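Local coordinates for probable enoyl-CoA hydratase/isomerase (Pseudomonas aeruginosa PA14, PDB 5WYB) that probably acts as a hydro-lyase of the crotonase-like enoyl-CoA hydratase/isomerase family, adding water to or removing it from acyl-CoA substrates, at the interface of chains A and B. Sequence-based numbering; all coordinates share one arbitrary frame. Chains: chain A/B, Probable enoyl-CoA hydratase/isomerase.

The interface of chains A and B. Residues chain A 147, 151-153, 158, 174-175; chain B 219, 222-223, 226.
B:Ile222 meets A:Ile174 and A:Leu152 through two diverging branches, set by a first torsion that holds CG1 anti to its own carbonyl carbon (chi1 -57°) and an extended second one. The longer branch reaches into chain A, where its CD1 lies 3.5 Å from A:Leu152 CB. The same methyl rests near A:Ala147 CB, whose short side chain lets the isoleucine tip come close to the 3-10 helix. The backbone oxygen of A:Leu151 also abuts it, at van der Waals range rather than as a bonding partner. The side chains of B:Ile222 and A:Ile174 cross obliquely, and their CG2 methyls lie 3.7 Å apart. Beta-branched isoleucine suits this place because CD1 can point mainly to A:Leu152 and A:Ala147 while CG2 faces A:Ile174 and A:Leu175.

A:Leu175 answers from the other chain, sliding past B:Ile222 in the opposite direction. Its torsions (chi1 -94°, chi2 32°) lie away from the usual staggered values and may be strained or imprecisely modelled. Leucine's fork serves separate groups: CD1 sits 3.8 Å from B:Ile222 CG2, while CD2 lies against B:Lys223 CB. The lysine thus lends its aliphatic root to the contact. B:Ile219 packs on the base of the leucine, CD1 3.7 Å from A:Leu175 CA. One turn beyond B:Ile222, B:Ile226 meets both A:Leu175 and A:Ile174 tip to tip, its long unbranched arm bringing CD1 4.0 Å from A:Ile174 CD1. A:Thr158 crosses B:Ile222 at about a right angle, its methyl CG2 giving an apolar surface on a short side chain.

No polar atom bonds across this patch, so shape and the burial of hydrocarbon account for its fit. Chain B supplies one face of helix 216-226, with isoleucines spaced about a turn apart. Chain A receives it between the 3-10 helix 146-149 with its following loop, the start of helix 157-165, and the end of helix 167-174 with A:Leu175 just after it, at a subunit interface of the deposited six-chain assembly, in keeping with the hexamers common among crotonases.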
# COMPACT_ATOMS: atom_id res chain seq x y z
N ALA A 147 23.37 7.66 -15.63
CA ALA A 147 23.96 6.33 -15.74
C ALA A 147 25.21 6.31 -16.61
O ALA A 147 26.00 5.37 -16.52
CB ALA A 147 22.94 5.34 -16.30
N LEU A 151 26.09 7.19 -12.24
CA LEU A 151 25.24 7.75 -11.20
C LEU A 151 23.78 7.51 -11.56
O LEU A 151 23.49 6.60 -12.33
CB LEU A 151 25.54 9.24 -11.00
CG LEU A 151 26.97 9.51 -10.53
CD1 LEU A 151 27.20 10.98 -10.25
CD2 LEU A 151 27.29 8.69 -9.28
N LEU A 152 22.87 8.29 -11.00
CA LEU A 152 21.45 8.09 -11.26
C LEU A 152 20.73 9.40 -11.04
O LEU A 152 21.27 10.31 -10.39
CB LEU A 152 20.87 6.98 -10.37
CG LEU A 152 20.76 7.10 -8.84
CD1 LEU A 152 19.61 7.98 -8.41
CD2 LEU A 152 20.60 5.71 -8.24
N PRO A 153 19.50 9.55 -11.56
CA PRO A 153 18.70 10.74 -11.26
C PRO A 153 18.19 10.73 -9.82
O PRO A 153 17.22 10.03 -9.52
CB PRO A 153 17.54 10.66 -12.26
CG PRO A 153 17.92 9.62 -13.24
CD PRO A 153 18.81 8.68 -12.53
N THR A 158 13.96 8.80 -11.26
CA THR A 158 13.67 7.37 -11.40
C THR A 158 12.21 7.06 -11.14
O THR A 158 11.74 5.99 -11.55
CB THR A 158 14.56 6.55 -10.47
OG1 THR A 158 14.30 6.91 -9.11
CG2 THR A 158 16.02 6.79 -10.78
N ILE A 174 16.88 6.61 -19.52
CA ILE A 174 17.81 6.50 -18.40
C ILE A 174 18.81 5.37 -18.62
O ILE A 174 20.02 5.54 -18.47
CB ILE A 174 17.05 6.30 -17.08
CG1 ILE A 174 16.19 7.51 -16.75
CG2 ILE A 174 18.02 6.02 -15.95
CD1 ILE A 174 15.06 7.18 -15.81
N LEU A 175 18.30 4.18 -18.95
CA LEU A 175 19.14 3.00 -19.05
C LEU A 175 19.91 2.96 -20.36
O LEU A 175 21.00 2.40 -20.43
CB LEU A 175 18.30 1.75 -18.87
CG LEU A 175 18.18 1.15 -17.46
CD1 LEU A 175 18.23 2.21 -16.36
CD2 LEU A 175 16.91 0.35 -17.35
N ILE B 219 23.17 0.55 -14.18
CA ILE B 219 21.98 -0.04 -14.77
C ILE B 219 21.31 -0.98 -13.78
O ILE B 219 20.09 -0.95 -13.58
CB ILE B 219 22.33 -0.77 -16.08
CG1 ILE B 219 22.93 0.21 -17.09
CG2 ILE B 219 21.11 -1.45 -16.66
CD1 ILE B 219 22.03 1.37 -17.43
N ILE B 222 19.63 1.12 -10.98
CA ILE B 222 18.56 1.95 -11.45
C ILE B 222 17.28 1.23 -11.86
O ILE B 222 16.22 1.64 -11.52
CB ILE B 222 19.00 2.94 -12.53
CG1 ILE B 222 20.13 3.82 -12.04
CG2 ILE B 222 17.84 3.81 -12.95
CD1 ILE B 222 20.74 4.71 -13.08
N LYS B 223 17.42 0.13 -12.55
CA LYS B 223 16.29 -0.57 -13.08
C LYS B 223 15.28 -0.98 -12.05
O LYS B 223 14.13 -0.74 -12.29
CB LYS B 223 16.74 -1.72 -13.92
CG LYS B 223 15.69 -2.66 -14.36
CD LYS B 223 16.38 -3.86 -14.95
CE LYS B 223 15.69 -4.45 -16.13
NZ LYS B 223 14.44 -5.04 -15.71
N ILE B 226 13.20 2.08 -11.27
CA ILE B 226 12.23 2.45 -12.30
C ILE B 226 10.97 1.60 -12.16
O ILE B 226 9.85 2.12 -12.26
CB ILE B 226 12.86 2.33 -13.70
CG1 ILE B 226 14.04 3.29 -13.84
CG2 ILE B 226 11.83 2.65 -14.76
CD1 ILE B 226 14.70 3.25 -15.20